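Local coordinates for Exo beta-1,2-glucooligosaccharide sophorohydrolase (non-reducing end) (Parabacteroides distasonis ATCC 8503, PDB 5Z06), which hydrolyses linear beta-1,2-glucans and beta-1,2-glucooligosaccharides of four or more units, releasing sophorose from the non-reducing end, at residues F557-N560 / Q561-K565. Numbering follows the deposited sequence.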
ATOM      1  N   PHE A 557       3.562   8.463  25.515  1.00 28.56           N
ATOM      2  CA  PHE A 557       3.757   7.035  25.443  1.00 29.91           C
ATOM      3  C   PHE A 557       2.605   6.351  26.185  1.00 31.71           C
ATOM      4  O   PHE A 557       2.053   5.386  25.693  1.00 31.47           O
ATOM      5  CB  PHE A 557       5.057   6.569  26.075  1.00 30.43           C
ATOM      6  CG  PHE A 557       5.209   5.082  26.036  1.00 30.30           C
ATOM      7  CD1 PHE A 557       5.604   4.454  24.853  1.00 29.98           C
ATOM      8  CD2 PHE A 557       4.864   4.297  27.130  1.00 29.90           C
ATOM      9  CE1 PHE A 557       5.701   3.075  24.790  1.00 29.79           C
ATOM     10  CE2 PHE A 557       4.964   2.912  27.070  1.00 29.62           C
ATOM     11  CZ  PHE A 557       5.382   2.301  25.905  1.00 29.07           C
ATOM     12  N   GLU A 558       2.314   6.826  27.394  1.00 32.05           N
ATOM     13  CA  GLU A 558       1.255   6.268  28.222  1.00 35.23           C
ATOM     14  C   GLU A 558      -0.077   6.290  27.497  1.00 31.16           C
ATOM     15  O   GLU A 558      -0.793   5.290  27.463  1.00 30.38           O
ATOM     16  CB  GLU A 558       1.125   7.060  29.526  1.00 39.75           C
ATOM     17  CG  GLU A 558      -0.005   6.620  30.453  1.00 41.76           C
ATOM     18  CD  GLU A 558      -0.408   7.726  31.402  1.00 47.35           C
ATOM     19  OE1 GLU A 558       0.205   7.826  32.482  1.00 50.01           O
ATOM     20  OE2 GLU A 558      -1.334   8.516  31.057  1.00 53.68           O
ATOM     21  N   ASN A 559      -0.400   7.438  26.927  1.00 28.39           N
ATOM     22  CA  ASN A 559      -1.687   7.628  26.280  1.00 28.32           C
ATOM     23  C   ASN A 559      -1.790   6.888  24.934  1.00 29.83           C
ATOM     24  O   ASN A 559      -2.807   6.261  24.643  1.00 27.61           O
ATOM     25  CB  ASN A 559      -1.964   9.110  26.066  1.00 28.02           C
ATOM     26  CG  ASN A 559      -3.450   9.393  25.937  1.00 28.89           C
ATOM     27  OD1 ASN A 559      -4.210   9.212  26.894  1.00 28.77           O
ATOM     28  ND2 ASN A 559      -3.876   9.798  24.752  1.00 29.22           N
ATOM     29  N   ASN A 560      -0.736   6.992  24.120  1.00 30.40           N
ATOM     30  CA  ASN A 560      -0.650   6.276  22.851  1.00 29.35           C
ATOM     31  C   ASN A 560      -0.762   4.777  23.096  1.00 30.24           C
ATOM     32  O   ASN A 560      -1.501   4.084  22.406  1.00 28.97           O
ATOM     33  CB  ASN A 560       0.674   6.569  22.128  1.00 28.25           C
ATOM     34  CG  ASN A 560       0.744   7.972  21.574  1.00 27.35           C
ATOM     35  OD1 ASN A 560      -0.193   8.767  21.713  1.00 26.95           O
ATOM     36  ND2 ASN A 560       1.873   8.296  20.960  1.00 26.13           N
ATOM     37  N   GLN A 561      -0.035   4.291  24.093  1.00 29.76           N
ATOM     38  CA  GLN A 561      -0.045   2.866  24.402  1.00 30.64           C
ATOM     39  C   GLN A 561      -1.454   2.398  24.738  1.00 31.41           C
ATOM     40  O   GLN A 561      -1.858   1.316  24.329  1.00 31.71           O
ATOM     41  CB  GLN A 561       0.912   2.555  25.538  1.00 30.02           C
ATOM     42  CG  GLN A 561       0.962   1.098  25.971  1.00 31.47           C
ATOM     43  CD  GLN A 561       1.843   0.915  27.172  1.00 30.65           C
ATOM     44  OE1 GLN A 561       1.625   1.554  28.202  1.00 33.23           O
ATOM     45  NE2 GLN A 561       2.842   0.057  27.056  1.00 28.08           N
ATOM     46  N   LYS A 562      -2.187   3.223  25.475  1.00 30.36           N
ATOM     47  CA  LYS A 562      -3.579   2.949  25.740  1.00 31.35           C
ATOM     48  C   LYS A 562      -4.391   2.812  24.477  1.00 29.93           C
ATOM     49  O   LYS A 562      -5.234   1.915  24.393  1.00 29.45           O
ATOM     50  CB  LYS A 562      -4.196   4.036  26.607  1.00 32.09           C
ATOM     51  CG  LYS A 562      -3.866   3.845  28.063  1.00 33.02           C
ATOM     52  CD  LYS A 562      -4.336   5.036  28.846  1.00 33.21           C
ATOM     53  CE  LYS A 562      -3.912   4.942  30.289  1.00 32.73           C
ATOM     54  NZ  LYS A 562      -4.351   6.194  30.942  1.00 33.13           N
ATOM     55  N   MET A 563      -4.155   3.700  23.511  1.00 28.42           N
ATOM     56  CA  MET A 563      -4.823   3.579  22.228  1.00 28.41           C
ATOM     57  C   MET A 563      -4.534   2.229  21.546  1.00 27.38           C
ATOM     58  O   MET A 563      -5.442   1.578  21.045  1.00 27.52           O
ATOM     59  CB  MET A 563      -4.485   4.747  21.330  1.00 29.61           C
ATOM     60  CG  MET A 563      -5.047   6.050  21.874  1.00 30.40           C
ATOM     61  SD  MET A 563      -4.582   7.447  20.845  1.00 28.34           S
ATOM     62  CE  MET A 563      -5.470   8.760  21.666  1.00 28.61           C
ATOM     63  N   ALA A 564      -3.281   1.803  21.551  1.00 25.72           N
ATOM     64  CA  ALA A 564      -2.931   0.524  20.977  1.00 24.80           C
ATOM     65  C   ALA A 564      -3.671  -0.598  21.681  1.00 26.54           C
ATOM     66  O   ALA A 564      -4.280  -1.444  21.033  1.00 25.95           O
ATOM     67  CB  ALA A 564      -1.434   0.296  21.031  1.00 24.40           C
ATOM     68  N   LYS A 565      -3.634  -0.600  23.009  1.00 27.68           N
ATOM     69  CA  LYS A 565      -4.314  -1.640  23.768  1.00 27.89           C
ATOM     70  C   LYS A 565      -5.812  -1.651  23.553  1.00 26.61           C
ATOM     71  O   LYS A 565      -6.411  -2.709  23.530  1.00 26.05           O
ATOM     72  CB  LYS A 565      -4.034  -1.469  25.248  1.00 31.07           C
ATOM     73  CG  LYS A 565      -2.640  -1.921  25.640  1.00 34.31           C
ATOM     74  CD  LYS A 565      -2.288  -1.399  27.018  1.00 38.45           C
ATOM     75  CE  LYS A 565      -2.183  -2.484  28.063  1.00 41.96           C
ATOM     76  NZ  LYS A 565      -2.200  -1.856  29.411  1.00 44.65           N
TER
HETATM   77  O   HOH W   1      -0.449   3.156  28.799  1.00 32.32           O
HETATM   78  O   HOH W   2      -3.528   8.490  29.178  1.00 35.80           O
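Phe557 and Gln561, one helical turn apart, meet through ring and amide. Gln561 CB lies over one face of the ring, while NE2 comes to 3.6 Å from Phe557 CE2, with CD at a similar range; the two planes stand 60° apart, so the amide is inclined to the ring rather than stacked on it. The i, i+4 spacing puts both on one side of the helix; with CG anti to N in each (chi1 178° and 179°), the amide reaches Phe557 CE2 and CZ. NE2 also donates to Tyr622 O, and the Phe557 ring stacks with His547. An alanine in place of Gln561 keeps CB but would probably leave CE2 and CZ without the amide beside them and Tyr622 O without this donor. On the buried side, the Met563 methyl CE lies 3.6 Å from Asn559 ND2, a van der Waals contact; ND2 donates to Val526 O, and Met563 also packs on Trp463.

The backbone follows the i to i+4 pattern of an alpha helix, here the first turns of helix 556-573 within the glycoamylase-like region: Gln561 N donates to Phe557 O at 2.8 Å, and Ala564 N to Asn560 O at 3.0 Å.

Charge pairing is looser. Glu558 and Lys562 run side by side, yet OE2 and NZ are 3.8 Å apart, a long salt bridge; OE2 has a further salt bridge to Lys525, and NZ donates to Asn523 O. Water bridges this gap: one molecule accepts from Lys562 NZ and donates to Glu558 OE2 and, at 2.5 Å, to Asn559 OD1. Another donates to both Glu558 O and Gln561 OE1, the latter at 2.7 Å.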